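Local coordinates for oligopeptide ABC transporter OppAIV (Borrelia burgdorferi B31, PDB 4GL8), which probably binds oligopeptides outside the cytoplasmic membrane and delivers them to an ABC transporter for import into the cell, at residues L43-I48 against I183-H188; M60-L65 against N226-S231; N98-W101 against V105-T108; L117-K122 against N130-V135; L162-K167 against P171-M176. All blocks are in the same frame, centred on the assembly; numbering follows the deposited sequence.

Interaction 1: residues L43-I48 against I183-H188; sequences LDAQLI and IPVPMH
The carboxamide of Q46 lies across the CG2 methyl of V185, which is 3.7 Å from Q46 CD and equally far from Q46 NE2. The Q46 chain reaches this far because CG stands opposite the carbonyl carbon (chi1 -63°) and the rest of the chain runs extended. The other valine branch turns to a smaller neighbour, with V185 CG1 4.3 Å from A45 CB. A45, whose CA lies nearest that of I183, suits close backbones with its lone methyl.

No hydrogen bond joins the segments, but a water bridges them: it accepts from Q46 NE2 at 2.9 Å and donates to I183 O at 2.7 Å. Q46 NE2 also has S115 O as a partner, while Q46 OE1 accepts from R118, so this buried amide is held at both of its polar atoms. R118 also makes a salt bridge to D44 OD2, which would favour the ionised carboxylate. The other oxygen, D44 OD1, accepts from Q46 N at 3.1 Å on its anti side, and D44 O takes the N-H groups of both L47 and I48. An aspartate receiving the backbone N-H two residues on forms an Asx turn, here in the loop ahead of helix 51-57.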
# COMPACT_ATOMS: atom_id res chain seq x y z
N LEU A 43 -10.51 -9.60 3.48
CA LEU A 43 -10.24 -10.06 2.13
C LEU A 43 -11.20 -9.44 1.08
O LEU A 43 -11.27 -9.91 -0.06
CB LEU A 43 -10.23 -11.59 2.10
CG LEU A 43 -9.06 -12.11 2.98
CD1 LEU A 43 -9.03 -13.62 3.02
CD2 LEU A 43 -7.71 -11.56 2.54
N ASP A 44 -11.85 -8.34 1.45
CA ASP A 44 -12.81 -7.64 0.59
C ASP A 44 -12.04 -6.52 -0.10
O ASP A 44 -11.58 -5.59 0.56
CB ASP A 44 -13.92 -7.08 1.47
CG ASP A 44 -15.04 -6.43 0.67
OD1 ASP A 44 -14.80 -5.91 -0.43
OD2 ASP A 44 -16.19 -6.44 1.17
N ALA A 45 -11.88 -6.61 -1.41
CA ALA A 45 -11.01 -5.71 -2.16
C ALA A 45 -11.40 -4.25 -2.04
O ALA A 45 -10.55 -3.36 -2.23
CB ALA A 45 -10.95 -6.12 -3.65
N GLN A 46 -12.67 -4.00 -1.74
CA GLN A 46 -13.17 -2.63 -1.70
C GLN A 46 -12.99 -2.04 -0.31
O GLN A 46 -13.23 -0.85 -0.13
CB GLN A 46 -14.63 -2.56 -2.16
CG GLN A 46 -14.78 -3.01 -3.61
CD GLN A 46 -16.16 -2.75 -4.18
OE1 GLN A 46 -17.16 -2.73 -3.47
NE2 GLN A 46 -16.21 -2.50 -5.50
N LEU A 47 -12.56 -2.87 0.64
CA LEU A 47 -12.29 -2.41 2.01
C LEU A 47 -10.81 -2.51 2.36
O LEU A 47 -10.39 -1.94 3.33
CB LEU A 47 -13.10 -3.21 3.03
CG LEU A 47 -14.62 -3.28 2.85
CD1 LEU A 47 -15.27 -4.18 3.89
CD2 LEU A 47 -15.28 -1.90 2.91
N ILE A 48 -10.02 -3.27 1.62
CA ILE A 48 -8.59 -3.45 1.95
C ILE A 48 -7.83 -2.16 1.74
O ILE A 48 -7.96 -1.55 0.69
CB ILE A 48 -7.94 -4.54 1.05
CG1 ILE A 48 -8.40 -5.92 1.49
CG2 ILE A 48 -6.42 -4.50 1.14
CD1 ILE A 48 -8.30 -6.94 0.38
N ILE A 183 -10.68 -3.18 -8.31
CA ILE A 183 -10.91 -4.54 -8.78
C ILE A 183 -12.38 -4.88 -8.58
O ILE A 183 -12.90 -4.70 -7.49
CB ILE A 183 -9.98 -5.57 -8.08
CG1 ILE A 183 -8.54 -5.22 -8.41
CG2 ILE A 183 -10.32 -6.98 -8.53
CD1 ILE A 183 -7.49 -6.07 -7.73
N PRO A 184 -13.06 -5.36 -9.64
CA PRO A 184 -14.48 -5.68 -9.50
C PRO A 184 -14.73 -6.85 -8.56
O PRO A 184 -13.90 -7.80 -8.51
CB PRO A 184 -14.91 -6.04 -10.93
CG PRO A 184 -13.87 -5.37 -11.81
CD PRO A 184 -12.61 -5.52 -11.03
N VAL A 185 -15.87 -6.80 -7.86
CA VAL A 185 -16.26 -7.85 -6.92
C VAL A 185 -17.62 -8.41 -7.31
O VAL A 185 -18.37 -7.73 -8.00
CB VAL A 185 -16.30 -7.33 -5.47
CG1 VAL A 185 -14.90 -7.02 -4.99
CG2 VAL A 185 -17.18 -6.10 -5.35
N PRO A 186 -17.95 -9.65 -6.88
CA PRO A 186 -19.17 -10.34 -7.36
C PRO A 186 -20.46 -9.91 -6.66
O PRO A 186 -20.81 -10.41 -5.56
CB PRO A 186 -18.87 -11.81 -7.09
CG PRO A 186 -17.87 -11.80 -5.98
CD PRO A 186 -17.04 -10.56 -6.19
N MET A 187 -21.19 -9.02 -7.33
CA MET A 187 -22.33 -8.39 -6.70
C MET A 187 -23.48 -9.34 -6.40
O MET A 187 -24.15 -9.14 -5.42
CB MET A 187 -22.79 -7.17 -7.47
CG MET A 187 -21.85 -5.97 -7.25
SD MET A 187 -21.49 -5.60 -5.51
CE MET A 187 -23.06 -4.96 -4.98
N HIS A 188 -23.66 -10.37 -7.22
CA HIS A 188 -24.71 -11.38 -6.94
C HIS A 188 -24.49 -12.09 -5.59
O HIS A 188 -25.45 -12.40 -4.86
CB HIS A 188 -24.88 -12.36 -8.14
CG HIS A 188 -23.77 -13.37 -8.31
ND1 HIS A 188 -22.54 -13.05 -8.85
CD2 HIS A 188 -23.74 -14.70 -8.06
CE1 HIS A 188 -21.79 -14.14 -8.90
NE2 HIS A 188 -22.51 -15.16 -8.45
O HOH W 1 -13.79 -2.16 -7.07

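Interaction 2: residues M60-L65 against N226-S231; sequences MFLGIL and NKYYNS
Apolar contact between L62 and two consecutive tyrosines, Y228 and Y229, joins the segments. A single methyl, L62 CD2, does the work. It meets the Y229 ring obliquely, 3.6 Å from Y229 CE2, and comes up to the edge of the Y228 ring near its plane, 4.2 Å from Y228 CE1. L62 carries its CG opposite the backbone N (chi1 -159°), which swings CD2 toward the tyrosines, and its side chain crosses that of Y229 at about a right angle. A leucine suits this place, its uncharged, rounded CD2 end reaching both rings without a polar partner.

Hydrogen bonds shape the tyrosine side from within. Y228 to S231 is a type I beta turn closed by S231 N to Y228 O at 3.0 Å, and the S231 hydroxyl donates to N226 O at 3.0 Å from above the carbonyl plane. The turn also folds N230 back over both rings: its backbone N lies 3.7 Å above one face of Y228, toward the rim, and its CB is similarly placed over Y229.

Cationic contact is added from outside, where R96 makes a cation-pi interaction with Y229. On the leucine side, L62 N is bonded to S206 OG, and the L62 side chain also touches L78 of strand 74-84.

The direct contact is thus small and apolar, resting on shape and dispersion, and the hydrogen bonding serves the conformation of each loop separately.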
# COMPACT_ATOMS: atom_id res chain seq x y z
N MET A 60 -6.59 -13.69 -6.19
CA MET A 60 -7.91 -14.22 -6.34
C MET A 60 -8.79 -13.43 -7.26
O MET A 60 -9.66 -14.01 -7.85
CB MET A 60 -8.59 -14.33 -4.99
CG MET A 60 -7.81 -15.18 -4.03
SD MET A 60 -8.74 -15.65 -2.58
CE MET A 60 -8.67 -14.15 -1.65
N PHE A 61 -8.58 -12.12 -7.36
CA PHE A 61 -9.44 -11.22 -8.13
C PHE A 61 -8.64 -10.53 -9.22
O PHE A 61 -7.67 -9.81 -8.95
CB PHE A 61 -10.15 -10.21 -7.22
CG PHE A 61 -11.11 -10.86 -6.25
CD1 PHE A 61 -10.65 -11.35 -5.03
CD2 PHE A 61 -12.42 -11.06 -6.59
CE1 PHE A 61 -11.52 -12.01 -4.17
CE2 PHE A 61 -13.29 -11.70 -5.74
CZ PHE A 61 -12.84 -12.19 -4.52
N LEU A 62 -9.08 -10.76 -10.45
CA LEU A 62 -8.54 -10.13 -11.64
C LEU A 62 -9.13 -8.73 -11.81
O LEU A 62 -10.34 -8.55 -11.76
CB LEU A 62 -8.93 -10.99 -12.83
CG LEU A 62 -8.13 -10.85 -14.11
CD1 LEU A 62 -6.64 -11.12 -13.84
CD2 LEU A 62 -8.72 -11.83 -15.13
N GLY A 63 -8.26 -7.74 -11.92
CA GLY A 63 -8.66 -6.39 -12.24
C GLY A 63 -8.99 -6.21 -13.71
O GLY A 63 -8.79 -7.11 -14.52
N ILE A 64 -9.48 -5.02 -14.06
CA ILE A 64 -9.75 -4.72 -15.46
C ILE A 64 -8.40 -4.85 -16.19
O ILE A 64 -8.31 -5.39 -17.30
CB ILE A 64 -10.43 -3.34 -15.64
CG1 ILE A 64 -11.84 -3.35 -15.03
CG2 ILE A 64 -10.55 -3.00 -17.11
CD1 ILE A 64 -12.44 -1.98 -14.78
N LEU A 65 -7.36 -4.35 -15.54
CA LEU A 65 -6.02 -4.63 -15.91
C LEU A 65 -5.48 -5.43 -14.74
O LEU A 65 -6.01 -5.35 -13.64
CB LEU A 65 -5.21 -3.37 -16.09
CG LEU A 65 -5.66 -2.35 -17.13
CD1 LEU A 65 -4.46 -1.54 -17.56
CD2 LEU A 65 -6.30 -2.98 -18.33
N ASN A 226 -10.59 -23.35 -11.43
CA ASN A 226 -10.62 -23.90 -12.78
C ASN A 226 -11.19 -22.96 -13.82
O ASN A 226 -10.84 -23.07 -14.99
CB ASN A 226 -11.41 -25.20 -12.80
CG ASN A 226 -10.70 -26.31 -12.06
OD1 ASN A 226 -9.57 -26.12 -11.58
ND2 ASN A 226 -11.34 -27.48 -11.97
N LYS A 227 -12.05 -22.04 -13.40
CA LYS A 227 -12.77 -21.17 -14.31
C LYS A 227 -11.99 -19.89 -14.66
O LYS A 227 -12.47 -19.05 -15.41
CB LYS A 227 -14.16 -20.84 -13.73
CG LYS A 227 -14.94 -22.06 -13.20
CD LYS A 227 -16.40 -22.09 -13.62
CE LYS A 227 -16.54 -22.53 -15.09
NZ LYS A 227 -17.93 -22.53 -15.64
N TYR A 228 -10.80 -19.74 -14.09
CA TYR A 228 -9.93 -18.63 -14.43
C TYR A 228 -9.68 -18.68 -15.93
O TYR A 228 -9.46 -19.75 -16.47
CB TYR A 228 -8.63 -18.74 -13.62
CG TYR A 228 -7.55 -17.76 -13.99
CD1 TYR A 228 -7.80 -16.40 -14.04
CD2 TYR A 228 -6.26 -18.21 -14.28
CE1 TYR A 228 -6.80 -15.49 -14.36
CE2 TYR A 228 -5.25 -17.32 -14.61
CZ TYR A 228 -5.54 -15.96 -14.65
OH TYR A 228 -4.57 -15.07 -15.00
N TYR A 229 -9.74 -17.54 -16.62
CA TYR A 229 -9.69 -17.57 -18.10
C TYR A 229 -8.42 -18.23 -18.61
O TYR A 229 -8.41 -18.82 -19.68
CB TYR A 229 -9.85 -16.16 -18.71
CG TYR A 229 -8.59 -15.33 -18.72
CD1 TYR A 229 -7.76 -15.30 -19.84
CD2 TYR A 229 -8.22 -14.60 -17.60
CE1 TYR A 229 -6.61 -14.55 -19.83
CE2 TYR A 229 -7.08 -13.87 -17.57
CZ TYR A 229 -6.27 -13.85 -18.68
OH TYR A 229 -5.14 -13.08 -18.62
N ASN A 230 -7.35 -18.12 -17.83
CA ASN A 230 -6.05 -18.70 -18.17
C ASN A 230 -5.60 -19.78 -17.19
O ASN A 230 -4.41 -19.89 -16.91
CB ASN A 230 -4.99 -17.60 -18.26
CG ASN A 230 -3.84 -17.98 -19.16
OD1 ASN A 230 -4.03 -18.66 -20.17
ND2 ASN A 230 -2.63 -17.59 -18.78
N SER A 231 -6.54 -20.57 -16.68
CA SER A 231 -6.21 -21.68 -15.76
C SER A 231 -5.20 -22.70 -16.35
O SER A 231 -4.47 -23.35 -15.62
CB SER A 231 -7.50 -22.39 -15.34
OG SER A 231 -8.22 -22.87 -16.45

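Interaction 3: residues N98-W101 against V105-T108; sequences NLVW and VSIT
L99 and I107 are tied by the first of two backbone hydrogen bonds: I107 N donates to L99 O at 3.0 Å, almost straight at 173°. In the second, W101 N donates to V105 O at 2.8 Å. Both carbonyls take a further, weaker CA-H...O contact, L99 O from S106 CA at 3.5 Å and V105 O from V100 CA at 3.4 Å. The two bonds flank V100 and S106, the non-hydrogen-bonded pair of a single antiparallel bridge, where the chain doubles back on itself between strand 90-95 and helix 109-119. T108, the N-cap of that helix, uses OG1 to accept from G111 N.

Among the side chains, I107 lays CG1 over one face of the W101 indole, 3.6 Å from the centroid of the five-membered ring and 8° off its normal, a CH-pi contact. CD1 lies over the same face, so a broad flat ring suits two successive carbons. W101 also meets the ring of H188 and touches P186, while I107 CB packs on L99 CB.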
# COMPACT_ATOMS: atom_id res chain seq x y z
N ASN A 98 -16.08 -15.14 -22.56
CA ASN A 98 -16.32 -16.24 -21.62
C ASN A 98 -15.82 -15.97 -20.21
O ASN A 98 -15.43 -16.90 -19.51
CB ASN A 98 -15.70 -17.53 -22.16
CG ASN A 98 -16.19 -17.87 -23.57
OD1 ASN A 98 -17.35 -17.66 -23.90
ND2 ASN A 98 -15.28 -18.37 -24.40
N LEU A 99 -15.83 -14.71 -19.78
CA LEU A 99 -15.43 -14.39 -18.42
C LEU A 99 -16.47 -14.88 -17.46
O LEU A 99 -17.63 -14.54 -17.59
CB LEU A 99 -15.27 -12.88 -18.24
CG LEU A 99 -14.02 -12.25 -18.86
CD1 LEU A 99 -14.09 -10.73 -18.72
CD2 LEU A 99 -12.74 -12.79 -18.23
N VAL A 100 -16.09 -15.69 -16.49
CA VAL A 100 -17.03 -16.14 -15.46
C VAL A 100 -16.40 -16.04 -14.10
O VAL A 100 -15.19 -16.14 -13.97
CB VAL A 100 -17.51 -17.58 -15.69
CG1 VAL A 100 -18.53 -17.65 -16.83
CG2 VAL A 100 -16.33 -18.49 -15.96
N TRP A 101 -17.22 -15.82 -13.07
CA TRP A 101 -16.79 -16.00 -11.70
C TRP A 101 -16.64 -17.52 -11.44
O TRP A 101 -16.97 -18.35 -12.28
CB TRP A 101 -17.80 -15.38 -10.72
CG TRP A 101 -18.03 -13.90 -10.86
CD1 TRP A 101 -19.11 -13.30 -11.44
CD2 TRP A 101 -17.18 -12.84 -10.42
NE1 TRP A 101 -18.99 -11.94 -11.38
CE2 TRP A 101 -17.81 -11.63 -10.77
CE3 TRP A 101 -15.96 -12.80 -9.78
CZ2 TRP A 101 -17.24 -10.39 -10.49
CZ3 TRP A 101 -15.40 -11.55 -9.49
CH2 TRP A 101 -16.05 -10.36 -9.85
N VAL A 105 -21.12 -17.93 -12.91
CA VAL A 105 -21.89 -16.73 -13.27
C VAL A 105 -21.02 -15.79 -14.13
O VAL A 105 -19.87 -15.50 -13.78
CB VAL A 105 -22.41 -16.05 -11.99
CG1 VAL A 105 -23.03 -14.68 -12.27
CG2 VAL A 105 -23.43 -16.98 -11.30
N SER A 106 -21.55 -15.35 -15.27
CA SER A 106 -20.82 -14.46 -16.19
C SER A 106 -20.39 -13.11 -15.58
O SER A 106 -21.14 -12.50 -14.84
CB SER A 106 -21.67 -14.18 -17.44
OG SER A 106 -21.63 -15.31 -18.31
N ILE A 107 -19.21 -12.65 -15.96
CA ILE A 107 -18.75 -11.32 -15.59
C ILE A 107 -19.07 -10.44 -16.81
O ILE A 107 -18.46 -10.61 -17.86
CB ILE A 107 -17.23 -11.33 -15.29
CG1 ILE A 107 -16.88 -12.43 -14.29
CG2 ILE A 107 -16.75 -9.98 -14.78
CD1 ILE A 107 -15.44 -12.40 -13.81
N THR A 108 -20.04 -9.55 -16.67
CA THR A 108 -20.47 -8.63 -17.70
C THR A 108 -20.05 -7.21 -17.27
O THR A 108 -19.77 -6.94 -16.09
CB THR A 108 -21.99 -8.61 -17.79
OG1 THR A 108 -22.51 -8.17 -16.53
CG2 THR A 108 -22.58 -10.00 -18.14

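Interaction 4: residues L117-K122 against N130-V135; sequences LRILDK and NMIKSV
L120 and I132 mark the closest approach of the two backbones, their CA atoms 7.9 Å apart. L120 is the first residue to leave helical geometry at the end of helix 109-119; D121 N still donates to R118 O at 3.0 Å, whereas the bond from L120 N to L117 O is weak. In the facing segment the helical pattern continues with S134 N to N130 O, also 3.0 Å.

Aliphatic branches fill the gap between the backbones. L120 CD2 meets I132 CG2 at 3.9 Å, and the isoleucine's other branch is turned to its second neighbour, with I132 CG1 4.3 Å from I119 CG2. Both isoleucines point at the opposing segment, and L120 reaches across with its methyl. That methyl also touches the aliphatic part of K133, 4.2 Å from CG. The lysine thus offers hydrocarbon to the interior while its NZ donates to N130 OD1 at 2.9 Å, nearly along the C=O axis; F143 adds a cation-pi partner. Helix 139-143 borders L120 through A139 and Y142, and F182 lies against I132.

Packed through I119 and I132, with L120 just past the first helix, consecutive helices 109-119 and 129-135 form a local helical pair of the solute-binding protein fold.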
# COMPACT_ATOMS: atom_id res chain seq x y z
N LEU A 117 -20.63 0.79 -8.19
CA LEU A 117 -21.69 1.43 -7.40
C LEU A 117 -21.62 1.11 -5.90
O LEU A 117 -21.87 1.99 -5.07
CB LEU A 117 -23.08 1.09 -7.94
CG LEU A 117 -23.45 1.53 -9.36
CD1 LEU A 117 -24.87 1.08 -9.62
CD2 LEU A 117 -23.34 3.02 -9.59
N ARG A 118 -21.29 -0.13 -5.53
CA ARG A 118 -21.09 -0.48 -4.11
C ARG A 118 -19.99 0.36 -3.44
O ARG A 118 -20.20 0.85 -2.33
CB ARG A 118 -20.79 -1.98 -3.94
CG ARG A 118 -20.34 -2.40 -2.54
CD ARG A 118 -20.14 -3.92 -2.48
NE ARG A 118 -19.93 -4.43 -1.13
CZ ARG A 118 -18.76 -4.82 -0.61
NH1 ARG A 118 -17.61 -4.76 -1.32
NH2 ARG A 118 -18.72 -5.30 0.64
N ILE A 119 -18.81 0.52 -4.06
CA ILE A 119 -17.75 1.25 -3.36
C ILE A 119 -18.07 2.74 -3.26
O ILE A 119 -17.58 3.42 -2.38
CB ILE A 119 -16.34 1.02 -3.94
CG1 ILE A 119 -15.29 1.56 -2.98
CG2 ILE A 119 -16.19 1.67 -5.32
CD1 ILE A 119 -13.89 1.15 -3.36
N LEU A 120 -18.95 3.23 -4.14
CA LEU A 120 -19.40 4.62 -4.11
C LEU A 120 -20.63 4.81 -3.25
O LEU A 120 -21.19 5.91 -3.22
CB LEU A 120 -19.66 5.12 -5.52
CG LEU A 120 -18.38 5.28 -6.35
CD1 LEU A 120 -18.67 5.32 -7.84
CD2 LEU A 120 -17.64 6.53 -5.93
N ASP A 121 -21.04 3.75 -2.55
CA ASP A 121 -22.07 3.83 -1.53
C ASP A 121 -21.41 4.16 -0.20
O ASP A 121 -20.57 3.42 0.28
CB ASP A 121 -22.78 2.48 -1.39
CG ASP A 121 -24.08 2.58 -0.58
OD1 ASP A 121 -24.28 3.57 0.18
OD2 ASP A 121 -24.91 1.66 -0.72
N LYS A 122 -21.84 5.27 0.40
CA LYS A 122 -21.38 5.69 1.72
C LYS A 122 -21.47 4.55 2.75
O LYS A 122 -20.56 4.38 3.56
CB LYS A 122 -22.19 6.90 2.18
CG LYS A 122 -21.52 7.80 3.20
CD LYS A 122 -22.23 9.17 3.24
CE LYS A 122 -21.86 10.04 2.03
NZ LYS A 122 -22.59 11.34 1.95
N ASN A 130 -11.96 7.75 -1.64
CA ASN A 130 -11.44 9.02 -2.22
C ASN A 130 -10.61 8.86 -3.48
O ASN A 130 -10.61 9.74 -4.34
CB ASN A 130 -10.65 9.81 -1.19
CG ASN A 130 -11.56 10.58 -0.28
OD1 ASN A 130 -12.77 10.63 -0.50
ND2 ASN A 130 -11.00 11.21 0.72
N MET A 131 -9.94 7.73 -3.60
CA MET A 131 -9.22 7.41 -4.83
C MET A 131 -10.16 7.31 -6.05
O MET A 131 -9.86 7.85 -7.12
CB MET A 131 -8.45 6.13 -4.62
CG MET A 131 -7.69 5.69 -5.86
SD MET A 131 -6.50 4.41 -5.44
CE MET A 131 -5.39 5.35 -4.44
N ILE A 132 -11.31 6.67 -5.89
CA ILE A 132 -12.30 6.62 -6.95
C ILE A 132 -12.90 8.00 -7.27
O ILE A 132 -13.04 8.34 -8.43
CB ILE A 132 -13.47 5.67 -6.62
CG1 ILE A 132 -12.97 4.30 -6.23
CG2 ILE A 132 -14.37 5.51 -7.83
CD1 ILE A 132 -12.01 3.72 -7.26
N LYS A 133 -13.27 8.75 -6.24
CA LYS A 133 -13.88 10.08 -6.38
C LYS A 133 -12.98 11.12 -7.04
O LYS A 133 -13.45 11.98 -7.77
CB LYS A 133 -14.30 10.61 -5.00
CG LYS A 133 -15.41 9.78 -4.37
CD LYS A 133 -15.51 9.91 -2.85
CE LYS A 133 -15.72 11.32 -2.38
NZ LYS A 133 -15.50 11.42 -0.92
N SER A 134 -11.69 11.03 -6.80
CA SER A 134 -10.75 11.97 -7.39
C SER A 134 -10.48 11.68 -8.87
O SER A 134 -9.96 12.53 -9.56
CB SER A 134 -9.43 12.02 -6.59
OG SER A 134 -8.68 10.82 -6.75
N VAL A 135 -10.85 10.49 -9.36
CA VAL A 135 -10.49 10.04 -10.71
C VAL A 135 -11.68 10.09 -11.68
O VAL A 135 -11.59 10.65 -12.77
CB VAL A 135 -9.96 8.59 -10.62
CG1 VAL A 135 -9.97 7.87 -11.94
CG2 VAL A 135 -8.55 8.61 -10.06

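Interaction 5: residues L162-K167 against P171-M176; sequences LEITLK and PYFLDM
L166 sets its CD2 methyl squarely over the F173 ring, 3.6 Å from the centroid and only 6° off the normal, a CH-pi contact with the whole face. Its other methyl, CD1, rests 3.9 Å from F173 CB, so the leucine straddles ring and stem. I164 meets the far end of the ring obliquely, with CG2 3.8 Å from F173 CZ and CD1 slightly farther off. A flat aromatic suits this place because it can present its face to one branched chain and its end to another.

Both aliphatic residues point toward the facing segment because alternate residues of an extended chain share a side; T165, between them, points away. F173 carries CG opposite its backbone N (chi1 179°), which sends the ring out from the start of helix 173-176 toward the strand. That short helix begins with M176 N donating to Y172 O at 3.2 Å.

Farther out, Y91 of strand 90-95 meets F173 edge-to-face and is also bonded through its backbone to I164, so it contacts both partners and may help orient them. V135 touches L166 and F173 from helix 129-135. At the other side of the short helix, D175 makes a salt bridge to R519.

The strand end and L166 just beyond it thus meet the helix through apolar and CH-pi contact, favoured by exclusion from water.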
# COMPACT_ATOMS: atom_id res chain seq x y z
N LEU A 162 -16.97 -1.83 -21.33
CA LEU A 162 -17.10 -0.95 -20.15
C LEU A 162 -16.44 0.38 -20.45
O LEU A 162 -15.30 0.42 -20.89
CB LEU A 162 -16.46 -1.58 -18.92
CG LEU A 162 -16.64 -0.76 -17.64
CD1 LEU A 162 -18.01 -1.01 -17.04
CD2 LEU A 162 -15.56 -1.06 -16.63
N GLU A 163 -17.16 1.46 -20.24
CA GLU A 163 -16.59 2.78 -20.47
C GLU A 163 -16.39 3.51 -19.15
O GLU A 163 -17.33 3.62 -18.36
CB GLU A 163 -17.53 3.58 -21.34
CG GLU A 163 -17.00 4.87 -21.91
CD GLU A 163 -18.12 5.73 -22.47
OE1 GLU A 163 -18.89 6.34 -21.65
OE2 GLU A 163 -18.23 5.80 -23.72
N ILE A 164 -15.19 4.03 -18.93
CA ILE A 164 -14.91 4.87 -17.78
C ILE A 164 -14.44 6.26 -18.25
O ILE A 164 -13.45 6.38 -19.01
CB ILE A 164 -13.84 4.26 -16.89
CG1 ILE A 164 -14.30 2.90 -16.40
CG2 ILE A 164 -13.56 5.16 -15.68
CD1 ILE A 164 -13.28 2.20 -15.54
N THR A 165 -15.18 7.27 -17.82
CA THR A 165 -14.90 8.66 -18.15
C THR A 165 -14.19 9.33 -16.96
O THR A 165 -14.72 9.34 -15.85
CB THR A 165 -16.20 9.44 -18.51
OG1 THR A 165 -16.84 8.79 -19.61
CG2 THR A 165 -15.91 10.86 -18.95
N LEU A 166 -12.99 9.87 -17.19
CA LEU A 166 -12.22 10.55 -16.15
C LEU A 166 -12.65 11.99 -15.97
O LEU A 166 -13.11 12.62 -16.89
CB LEU A 166 -10.73 10.50 -16.45
CG LEU A 166 -10.04 9.14 -16.59
CD1 LEU A 166 -8.52 9.30 -16.53
CD2 LEU A 166 -10.51 8.15 -15.52
N LYS A 167 -12.52 12.48 -14.76
CA LYS A 167 -12.72 13.89 -14.40
C LYS A 167 -11.76 14.80 -15.21
O LYS A 167 -12.13 15.84 -15.71
CB LYS A 167 -12.42 13.96 -12.89
CG LYS A 167 -12.93 15.15 -12.12
CD LYS A 167 -12.58 14.96 -10.65
CE LYS A 167 -12.20 16.28 -10.03
NZ LYS A 167 -13.31 17.27 -10.26
N PRO A 171 -2.37 10.11 -16.99
CA PRO A 171 -1.52 9.12 -17.66
C PRO A 171 -1.30 7.86 -16.84
O PRO A 171 -1.07 6.81 -17.41
CB PRO A 171 -0.18 9.86 -17.86
CG PRO A 171 -0.52 11.32 -17.72
CD PRO A 171 -1.61 11.35 -16.69
N TYR A 172 -1.39 7.97 -15.52
CA TYR A 172 -1.27 6.79 -14.65
C TYR A 172 -2.60 6.08 -14.33
O TYR A 172 -2.64 5.15 -13.55
CB TYR A 172 -0.59 7.19 -13.33
CG TYR A 172 -1.16 8.42 -12.71
CD1 TYR A 172 -0.64 9.67 -13.02
CD2 TYR A 172 -2.24 8.36 -11.84
CE1 TYR A 172 -1.17 10.82 -12.47
CE2 TYR A 172 -2.77 9.51 -11.27
CZ TYR A 172 -2.22 10.74 -11.60
OH TYR A 172 -2.73 11.89 -11.07
N PHE A 173 -3.71 6.52 -14.91
CA PHE A 173 -4.99 5.79 -14.67
C PHE A 173 -4.93 4.27 -14.95
O PHE A 173 -5.37 3.44 -14.13
CB PHE A 173 -6.11 6.41 -15.49
CG PHE A 173 -7.42 5.72 -15.33
CD1 PHE A 173 -8.03 5.67 -14.08
CD2 PHE A 173 -8.05 5.12 -16.41
CE1 PHE A 173 -9.24 5.03 -13.91
CE2 PHE A 173 -9.27 4.48 -16.24
CZ PHE A 173 -9.87 4.45 -14.99
N LEU A 174 -4.41 3.87 -16.09
CA LEU A 174 -4.33 2.43 -16.37
C LEU A 174 -3.61 1.66 -15.25
O LEU A 174 -4.05 0.59 -14.82
CB LEU A 174 -3.67 2.16 -17.74
CG LEU A 174 -4.38 2.76 -18.97
CD1 LEU A 174 -3.54 2.69 -20.25
CD2 LEU A 174 -5.71 2.05 -19.20
N ASP A 175 -2.50 2.19 -14.76
CA ASP A 175 -1.72 1.47 -13.76
C ASP A 175 -2.51 1.38 -12.43
O ASP A 175 -2.39 0.43 -11.67
CB ASP A 175 -0.37 2.15 -13.58
CG ASP A 175 0.56 1.31 -12.79
OD1 ASP A 175 0.91 0.21 -13.25
OD2 ASP A 175 0.93 1.74 -11.69
N MET A 176 -3.35 2.37 -12.24
CA MET A 176 -4.24 2.54 -11.11
C MET A 176 -5.31 1.44 -11.04
O MET A 176 -5.74 1.04 -9.95
CB MET A 176 -4.87 3.92 -11.30
CG MET A 176 -5.62 4.54 -10.19
SD MET A 176 -5.76 6.32 -10.58
CE MET A 176 -6.03 6.82 -8.90

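Interactions 1, 2 and 3 form one touching cluster: I183 rests on F61, V185 and P186 on W101, and K227 on V100. Interactions 4 and 5 meet through V135, whose carbonyl is bonded to K167 N and whose side chain packs on F173. R118 connects the two groups, running from 117-122 to the loop of interaction 1, and I64 and L65 of interaction 2 reach L162 and L174 of interaction 5. Interactions 1, 2, 4 and 5 are buried; interaction 3, whose centre lies about 28 Å from that of the chain, is partly exposed. Chemistry differs accordingly: interaction 3 has backbone bonds, 1 a bridging water; 2 and 4 are apolar, and 3 and 5 add CH-pi contacts.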